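Local structure of putative esterase aq_1494 (Aquifex aeolicus, 2EGR) at residues Gly51-Lys65 / Ala99-Asn112. The protein is a putative esterase of the 4-hydroxybenzoyl-CoA thioesterase family that probably hydrolyses acyl-CoA thioesters. Numbering follows the deposited sequence.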
ATOM      1  N   GLY A  51      25.768  -7.859   1.183  1.00 39.17           N
ATOM      2  CA  GLY A  51      25.211  -8.442   2.385  1.00 37.84           C
ATOM      3  C   GLY A  51      24.995  -7.359   3.419  1.00 36.91           C
ATOM      4  O   GLY A  51      24.901  -7.651   4.602  1.00 37.23           O
ATOM      5  N   LEU A  52      24.925  -6.108   2.962  1.00 35.78           N
ATOM      6  CA  LEU A  52      24.623  -4.961   3.820  1.00 34.50           C
ATOM      7  C   LEU A  52      23.129  -4.679   3.829  1.00 34.23           C
ATOM      8  O   LEU A  52      22.465  -4.828   2.803  1.00 33.85           O
ATOM      9  CB  LEU A  52      25.353  -3.708   3.331  1.00 34.10           C
ATOM     10  CG  LEU A  52      26.868  -3.606   3.479  1.00 34.62           C
ATOM     11  CD1 LEU A  52      27.384  -2.313   2.823  1.00 35.46           C
ATOM     12  CD2 LEU A  52      27.260  -3.665   4.945  1.00 33.60           C
ATOM     13  N   GLU A  53      22.611  -4.278   4.989  1.00 33.99           N
ATOM     14  CA  GLU A  53      21.233  -3.781   5.115  1.00 34.15           C
ATOM     15  C   GLU A  53      21.298  -2.367   5.663  1.00 32.49           C
ATOM     16  O   GLU A  53      22.034  -2.121   6.606  1.00 33.26           O
ATOM     17  CB  GLU A  53      20.396  -4.681   6.058  1.00 34.44           C
ATOM     18  CG  GLU A  53      18.927  -4.199   6.301  1.00 34.98           C
ATOM     19  CD  GLU A  53      18.199  -4.909   7.479  1.00 37.48           C
ATOM     20  OE1 GLU A  53      18.781  -5.845   8.096  1.00 40.65           O
ATOM     21  OE2 GLU A  53      17.034  -4.519   7.795  1.00 39.98           O
ATOM     22  N   VAL A  54      20.533  -1.437   5.083  1.00 30.17           N
ATOM     23  CA  VAL A  54      20.353  -0.121   5.704  1.00 28.38           C
ATOM     24  C   VAL A  54      19.092  -0.171   6.579  1.00 28.32           C
ATOM     25  O   VAL A  54      17.995  -0.466   6.090  1.00 27.94           O
ATOM     26  CB  VAL A  54      20.296   1.022   4.668  1.00 28.03           C
ATOM     27  CG1 VAL A  54      19.860   2.336   5.316  1.00 26.15           C
ATOM     28  CG2 VAL A  54      21.676   1.178   3.964  1.00 29.13           C
ATOM     29  N   VAL A  55      19.272   0.080   7.873  1.00 26.89           N
ATOM     30  CA  VAL A  55      18.201  -0.104   8.860  1.00 26.66           C
ATOM     31  C   VAL A  55      17.672   1.243   9.331  1.00 25.36           C
ATOM     32  O   VAL A  55      18.421   2.109   9.801  1.00 25.56           O
ATOM     33  CB  VAL A  55      18.656  -0.982  10.080  1.00 26.14           C
ATOM     34  CG1 VAL A  55      17.587  -0.971  11.204  1.00 26.96           C
ATOM     35  CG2 VAL A  55      18.980  -2.388   9.628  1.00 27.89           C
ATOM     36  N   LEU A  56      16.369   1.438   9.198  1.00 23.73           N
ATOM     37  CA  LEU A  56      15.759   2.668   9.690  1.00 23.37           C
ATOM     38  C   LEU A  56      15.598   2.669  11.223  1.00 23.99           C
ATOM     39  O   LEU A  56      15.053   1.716  11.814  1.00 25.47           O
ATOM     40  CB  LEU A  56      14.397   2.868   9.023  1.00 22.37           C
ATOM     41  CG  LEU A  56      13.646   4.128   9.453  1.00 22.73           C
ATOM     42  CD1 LEU A  56      14.347   5.391   8.931  1.00 21.95           C
ATOM     43  CD2 LEU A  56      12.229   4.085   8.934  1.00 23.74           C
ATOM     44  N   LEU A  57      16.075   3.735  11.856  1.00 24.40           N
ATOM     45  CA  LEU A  57      16.009   3.858  13.321  1.00 24.93           C
ATOM     46  C   LEU A  57      14.799   4.645  13.804  1.00 24.72           C
ATOM     47  O   LEU A  57      14.093   4.239  14.762  1.00 24.73           O
ATOM     48  CB  LEU A  57      17.298   4.500  13.848  1.00 25.58           C
ATOM     49  CG  LEU A  57      18.533   3.604  13.935  1.00 26.92           C
ATOM     50  CD1 LEU A  57      19.716   4.504  14.305  1.00 27.53           C
ATOM     51  CD2 LEU A  57      18.388   2.430  14.939  1.00 28.26           C
ATOM     52  N   ASN A  58      14.573   5.788  13.163  1.00 23.42           N
ATOM     53  CA  ASN A  58      13.406   6.616  13.400  1.00 23.24           C
ATOM     54  C   ASN A  58      13.089   7.475  12.183  1.00 22.65           C
ATOM     55  O   ASN A  58      13.942   7.651  11.287  1.00 22.39           O
ATOM     56  CB  ASN A  58      13.537   7.495  14.655  1.00 23.03           C
ATOM     57  CG  ASN A  58      14.683   8.494  14.558  1.00 25.08           C
ATOM     58  OD1 ASN A  58      14.663   9.415  13.736  1.00 26.06           O
ATOM     59  ND2 ASN A  58      15.693   8.306  15.413  1.00 26.21           N
ATOM     60  N   ALA A  59      11.857   7.971  12.154  1.00 20.70           N
ATOM     61  CA  ALA A  59      11.362   8.817  11.069  1.00 21.08           C
ATOM     62  C   ALA A  59      10.332   9.795  11.604  1.00 20.97           C
ATOM     63  O   ALA A  59       9.533   9.452  12.510  1.00 20.02           O
ATOM     64  CB  ALA A  59      10.753   7.932   9.937  1.00 20.06           C
ATOM     65  N   TYR A  60      10.310  10.985  11.017  1.00 19.47           N
ATOM     66  CA  TYR A  60       9.462  12.059  11.428  1.00 21.15           C
ATOM     67  C   TYR A  60       8.967  12.782  10.183  1.00 21.46           C
ATOM     68  O   TYR A  60       9.740  13.022   9.233  1.00 21.70           O
ATOM     69  CB  TYR A  60      10.252  13.061  12.301  1.00 20.39           C
ATOM     70  CG  TYR A  60       9.484  14.324  12.584  1.00 21.88           C
ATOM     71  CD1 TYR A  60       8.466  14.344  13.557  1.00 22.95           C
ATOM     72  CD2 TYR A  60       9.719  15.488  11.858  1.00 22.97           C
ATOM     73  CE1 TYR A  60       7.740  15.512  13.812  1.00 20.89           C
ATOM     74  CE2 TYR A  60       9.006  16.656  12.113  1.00 23.57           C
ATOM     75  CZ  TYR A  60       8.028  16.661  13.100  1.00 23.81           C
ATOM     76  OH  TYR A  60       7.289  17.800  13.327  1.00 23.78           O
ATOM     77  N   CYS A  61       7.684  13.122  10.167  1.00 20.96           N
ATOM     78  CA  CYS A  61       7.144  13.968   9.107  1.00 20.23           C
ATOM     79  C   CYS A  61       6.166  14.982   9.662  1.00 21.42           C
ATOM     80  O   CYS A  61       5.321  14.645  10.512  1.00 21.27           O
ATOM     81  CB  CYS A  61       6.495  13.155   7.961  1.00 20.13           C
ATOM     82  SG  CYS A  61       6.218  14.132   6.453  1.00 21.04           S
ATOM     83  N   GLU A  62       6.317  16.226   9.212  1.00 22.13           N
ATOM     84  CA  GLU A  62       5.378  17.288   9.480  1.00 24.03           C
ATOM     85  C   GLU A  62       4.679  17.725   8.207  1.00 23.15           C
ATOM     86  O   GLU A  62       5.314  17.997   7.166  1.00 23.66           O
ATOM     87  CB  GLU A  62       5.988  18.479  10.262  1.00 23.98           C
ATOM     88  CG  GLU A  62       7.290  19.013   9.755  1.00 27.52           C
ATOM     89  CD  GLU A  62       7.902  20.056  10.714  1.00 29.58           C
ATOM     90  OE1 GLU A  62       7.572  20.022  11.931  1.00 35.16           O
ATOM     91  OE2 GLU A  62       8.723  20.883  10.247  1.00 34.33           O
ATOM     92  N   TYR A  63       3.363  17.801   8.305  1.00 21.78           N
ATOM     93  CA  TYR A  63       2.479  17.977   7.171  1.00 22.39           C
ATOM     94  C   TYR A  63       1.874  19.367   7.187  1.00 23.65           C
ATOM     95  O   TYR A  63       1.097  19.727   8.083  1.00 23.99           O
ATOM     96  CB  TYR A  63       1.379  16.892   7.155  1.00 21.93           C
ATOM     97  CG  TYR A  63       1.905  15.461   7.158  1.00 22.44           C
ATOM     98  CD1 TYR A  63       2.050  14.753   5.961  1.00 22.09           C
ATOM     99  CD2 TYR A  63       2.253  14.828   8.354  1.00 21.06           C
ATOM    100  CE1 TYR A  63       2.547  13.428   5.961  1.00 21.38           C
ATOM    101  CE2 TYR A  63       2.772  13.532   8.376  1.00 22.41           C
ATOM    102  CZ  TYR A  63       2.906  12.828   7.159  1.00 20.07           C
ATOM    103  OH  TYR A  63       3.393  11.551   7.181  1.00 17.94           O
ATOM    104  N   LYS A  64       2.234  20.173   6.196  1.00 23.53           N
ATOM    105  CA  LYS A  64       1.803  21.571   6.176  1.00 24.72           C
ATOM    106  C   LYS A  64       0.642  21.832   5.217  1.00 23.73           C
ATOM    107  O   LYS A  64      -0.314  22.508   5.572  1.00 24.14           O
ATOM    108  CB  LYS A  64       2.996  22.505   5.875  1.00 24.82           C
ATOM    109  CG  LYS A  64       4.248  22.186   6.675  1.00 25.49           C
ATOM    110  CD  LYS A  64       5.496  22.912   6.098  1.00 27.33           C
ATOM    111  CE  LYS A  64       6.736  22.665   6.977  1.00 28.86           C
ATOM    112  NZ  LYS A  64       6.647  23.356   8.325  1.00 30.46           N
ATOM    113  N   LYS A  65       0.732  21.310   3.992  1.00 22.88           N
ATOM    114  CA  LYS A  65      -0.314  21.419   3.001  1.00 21.71           C
ATOM    115  C   LYS A  65      -0.449  20.052   2.304  1.00 20.35           C
ATOM    116  O   LYS A  65       0.536  19.357   2.148  1.00 19.37           O
ATOM    117  CB  LYS A  65       0.037  22.491   1.956  1.00 23.66           C
ATOM    118  CG  LYS A  65       0.213  23.947   2.514  1.00 25.26           C
ATOM    119  CD  LYS A  65      -1.154  24.613   2.749  1.00 32.34           C
ATOM    120  CE  LYS A  65      -1.049  25.953   3.513  1.00 32.71           C
ATOM    121  NZ  LYS A  65      -2.217  26.858   3.182  1.00 38.97           N
ATOM    122  N   ALA A  99       6.693  24.747   0.332  1.00 26.88           N
ATOM    123  CA  ALA A  99       6.982  23.617   1.216  1.00 26.05           C
ATOM    124  C   ALA A  99       5.683  23.061   1.820  1.00 25.74           C
ATOM    125  O   ALA A  99       4.977  23.726   2.603  1.00 25.21           O
ATOM    126  CB  ALA A  99       7.991  23.999   2.291  1.00 26.09           C
ATOM    127  N   VAL A 100       5.389  21.821   1.441  1.00 24.46           N
ATOM    128  CA  VAL A 100       4.127  21.160   1.725  1.00 23.95           C
ATOM    129  C   VAL A 100       4.314  20.167   2.907  1.00 22.73           C
ATOM    130  O   VAL A 100       3.350  19.807   3.607  1.00 21.78           O
ATOM    131  CB  VAL A 100       3.681  20.526   0.358  1.00 24.67           C
ATOM    132  CG1 VAL A 100       3.457  19.061   0.384  1.00 26.58           C
ATOM    133  CG2 VAL A 100       2.619  21.362  -0.367  1.00 24.50           C
ATOM    134  N   ALA A 101       5.555  19.726   3.118  1.00 20.81           N
ATOM    135  CA  ALA A 101       5.914  18.904   4.264  1.00 21.74           C
ATOM    136  C   ALA A 101       7.415  18.922   4.486  1.00 22.32           C
ATOM    137  O   ALA A 101       8.199  19.219   3.560  1.00 23.66           O
ATOM    138  CB  ALA A 101       5.417  17.440   4.059  1.00 20.94           C
ATOM    139  N   LYS A 102       7.827  18.600   5.706  1.00 22.25           N
ATOM    140  CA  LYS A 102       9.244  18.417   6.047  1.00 22.52           C
ATOM    141  C   LYS A 102       9.387  17.170   6.875  1.00 22.35           C
ATOM    142  O   LYS A 102       8.508  16.871   7.678  1.00 23.37           O
ATOM    143  CB  LYS A 102       9.771  19.611   6.859  1.00 22.50           C
ATOM    144  CG  LYS A 102       9.841  20.855   6.047  1.00 25.32           C
ATOM    145  CD  LYS A 102      10.654  21.927   6.753  1.00 26.97           C
ATOM    146  CE  LYS A 102      10.742  23.198   5.920  1.00 29.55           C
ATOM    147  NZ  LYS A 102      11.434  24.265   6.778  1.00 27.66           N
ATOM    148  N   ALA A 103      10.519  16.488   6.717  1.00 21.93           N
ATOM    149  CA  ALA A 103      10.782  15.216   7.366  1.00 21.74           C
ATOM    150  C   ALA A 103      12.258  14.938   7.594  1.00 21.98           C
ATOM    151  O   ALA A 103      13.148  15.647   7.067  1.00 21.40           O
ATOM    152  CB  ALA A 103      10.190  14.088   6.522  1.00 21.80           C
ATOM    153  N   ASN A 104      12.506  13.859   8.323  1.00 21.01           N
ATOM    154  CA  ASN A 104      13.832  13.345   8.542  1.00 22.06           C
ATOM    155  C   ASN A 104      13.770  11.876   8.903  1.00 21.51           C
ATOM    156  O   ASN A 104      12.740  11.406   9.459  1.00 20.93           O
ATOM    157  CB  ASN A 104      14.583  14.185   9.590  1.00 22.57           C
ATOM    158  CG  ASN A 104      13.930  14.163  10.971  1.00 22.14           C
ATOM    159  OD1 ASN A 104      14.151  13.239  11.744  1.00 24.19           O
ATOM    160  ND2 ASN A 104      13.208  15.226  11.310  1.00 22.74           N
ATOM    161  N   THR A 105      14.849  11.183   8.572  1.00 20.95           N
ATOM    162  CA  THR A 105      15.031   9.764   8.827  1.00 22.07           C
ATOM    163  C   THR A 105      16.471   9.498   9.262  1.00 23.53           C
ATOM    164  O   THR A 105      17.422  10.065   8.705  1.00 23.36           O
ATOM    165  CB  THR A 105      14.706   8.895   7.596  1.00 22.80           C
ATOM    166  OG1 THR A 105      15.575   9.251   6.510  1.00 21.34           O
ATOM    167  CG2 THR A 105      13.235   9.084   7.159  1.00 21.31           C
ATOM    168  N   LYS A 106      16.616   8.631  10.262  1.00 23.64           N
ATOM    169  CA  LYS A 106      17.927   8.217  10.742  1.00 24.53           C
ATOM    170  C   LYS A 106      18.102   6.723  10.535  1.00 25.00           C
ATOM    171  O   LYS A 106      17.151   5.916  10.745  1.00 24.93           O
ATOM    172  CB  LYS A 106      18.113   8.615  12.208  1.00 25.11           C
ATOM    173  CG  LYS A 106      19.434   8.191  12.790  1.00 25.11           C
ATOM    174  CD  LYS A 106      19.514   8.526  14.275  1.00 29.22           C
ATOM    175  CE  LYS A 106      20.962   8.489  14.746  1.00 30.17           C
ATOM    176  NZ  LYS A 106      21.016   8.446  16.237  1.00 32.48           N
ATOM    177  N   HIS A 107      19.305   6.354  10.109  1.00 24.07           N
ATOM    178  CA  HIS A 107      19.630   5.009   9.647  1.00 25.17           C
ATOM    179  C   HIS A 107      20.927   4.484  10.241  1.00 25.72           C
ATOM    180  O   HIS A 107      21.813   5.242  10.612  1.00 25.67           O
ATOM    181  CB  HIS A 107      19.780   4.979   8.117  1.00 24.83           C
ATOM    182  CG  HIS A 107      18.590   5.509   7.382  1.00 22.65           C
ATOM    183  ND1 HIS A 107      18.387   6.856   7.165  1.00 23.47           N
ATOM    184  CD2 HIS A 107      17.522   4.877   6.852  1.00 19.74           C
ATOM    185  CE1 HIS A 107      17.250   7.030   6.523  1.00 19.05           C
ATOM    186  NE2 HIS A 107      16.696   5.845   6.335  1.00 23.04           N
ATOM    187  N   CYS A 108      21.030   3.177  10.285  1.00 27.86           N
ATOM    188  CA  CYS A 108      22.269   2.523  10.616  1.00 29.02           C
ATOM    189  C   CYS A 108      22.419   1.368   9.653  1.00 29.43           C
ATOM    190  O   CYS A 108      21.590   1.204   8.745  1.00 29.04           O
ATOM    191  CB  CYS A 108      22.278   2.108  12.096  1.00 28.77           C
ATOM    192  SG  CYS A 108      21.154   0.786  12.537  1.00 30.62           S
ATOM    193  N   MET A 109      23.497   0.600   9.796  1.00 29.90           N
ATOM    194  CA  MET A 109      23.803  -0.448   8.844  1.00 29.94           C
ATOM    195  C   MET A 109      24.115  -1.776   9.507  1.00 32.66           C
ATOM    196  O   MET A 109      24.679  -1.833  10.612  1.00 32.89           O
ATOM    197  CB  MET A 109      24.938  -0.028   7.901  1.00 30.72           C
ATOM    198  CG  MET A 109      24.533   1.045   6.884  1.00 30.19           C
ATOM    199  SD  MET A 109      25.722   1.330   5.565  1.00 24.15           S
ATOM    200  CE  MET A 109      25.238   2.959   5.167  1.00 31.12           C
ATOM    201  N   VAL A 110      23.742  -2.842   8.815  1.00 34.94           N
ATOM    202  CA  VAL A 110      23.805  -4.185   9.364  1.00 37.36           C
ATOM    203  C   VAL A 110      24.446  -5.157   8.371  1.00 39.23           C
ATOM    204  O   VAL A 110      24.162  -5.128   7.156  1.00 39.02           O
ATOM    205  CB  VAL A 110      22.373  -4.642   9.838  1.00 37.29           C
ATOM    206  CG1 VAL A 110      22.196  -6.160   9.814  1.00 38.08           C
ATOM    207  CG2 VAL A 110      22.056  -4.058  11.213  1.00 37.24           C
ATOM    208  N   LYS A 111      25.337  -5.993   8.902  1.00 41.39           N
ATOM    209  CA  LYS A 111      25.938  -7.093   8.160  1.00 43.56           C
ATOM    210  C   LYS A 111      26.134  -8.291   9.094  1.00 44.87           C
ATOM    211  O   LYS A 111      26.600  -8.128  10.237  1.00 44.74           O
ATOM    212  CB  LYS A 111      27.274  -6.666   7.542  1.00 43.73           C
ATOM    213  CG  LYS A 111      27.698  -7.523   6.356  1.00 45.04           C
ATOM    214  CD  LYS A 111      29.160  -7.327   6.016  1.00 48.25           C
ATOM    215  CE  LYS A 111      29.574  -8.229   4.859  1.00 49.06           C
ATOM    216  NZ  LYS A 111      31.043  -8.168   4.584  1.00 49.53           N
ATOM    217  N   ASN A 112      25.779  -9.477   8.594  1.00 46.35           N
ATOM    218  CA  ASN A 112      25.863 -10.738   9.349  1.00 48.17           C
ATOM    219  C   ASN A 112      25.211 -10.640  10.734  1.00 48.55           C
ATOM    220  O   ASN A 112      25.816 -11.001  11.765  1.00 48.81           O
ATOM    221  CB  ASN A 112      27.320 -11.230   9.449  1.00 48.68           C
ATOM    222  CG  ASN A 112      27.833 -11.828   8.145  1.00 50.98           C
ATOM    223  OD1 ASN A 112      27.190 -12.701   7.543  1.00 52.72           O
ATOM    224  ND2 ASN A 112      29.011 -11.368   7.707  1.00 52.76           N
TER
HETATM  225  O   HOH W   1      22.582  -7.681   6.324  1.00 37.50           O
HETATM  226  O   HOH W   2      15.648  11.160  11.826  1.00 27.64           O
HETATM  227  O   HOH W   3      12.820  11.630  13.396  1.00 39.01           O
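Val-55 lays its CG2 methyl against CG2 of Val-110, 3.8 Å away, while its CB rests on the sulfur of Cys-108. Leu-57 reaches the same sulfur through CD2 and spreads CD1 over the aliphatic chain of Lys-106, lining one face of this antiparallel pair with apolar groups. Backbone bonds run in both directions at the pairs Glu-53/Val-110 and Val-55/Cys-108. Leu-57 and Asn-58 then both face Lys-106, a classic beta bulge: Lys-106 O takes Leu-57 N at 2.7 Å and Lys-106 N gives to Asn-58 O at 3.0 Å. Beyond it, two waters lie within hydrogen-bonding distance of both side-chain oxygens, Asn-58 OD1 and Asn-104 OD1, though they have more acceptors in reach than protons to give, and Asn-104 ND2 sits 3.5 Å from CD2 of the Tyr-60 ring. Tyr-60 OH donates to Glu-62 OE1 (2.6 Å), which lies in the ring plane at its edge and is met on its anti side, about 34° out of the carboxylate plane; OE2 lies beside CB of Lys-102. With CG between its backbone N and carbonyl carbon (chi1 48°), Glu-62 brings that CG within 3.2 Å of Lys-102 O. Val-100 O closes this end by accepting from both Lys-64 N and Lys-65 N. On the other face, Val-54 CG2 lies alongside Met-109, Ala-59 CB meets Thr-105 CG2 at 3.9 Å, and Cys-61 SG packs on the methyls of Ala-101 and Ala-103. Phe-26 and Phe-29 of helix 22-39 cover this face at Cys-61 and Ala-103, whereas residues 58-62 pair antiparallel with a strand of the second subunit. A long antiparallel sheet curled around a central helix and continued into a partner chain is characteristic of the hot-dog fold of this thioesterase family.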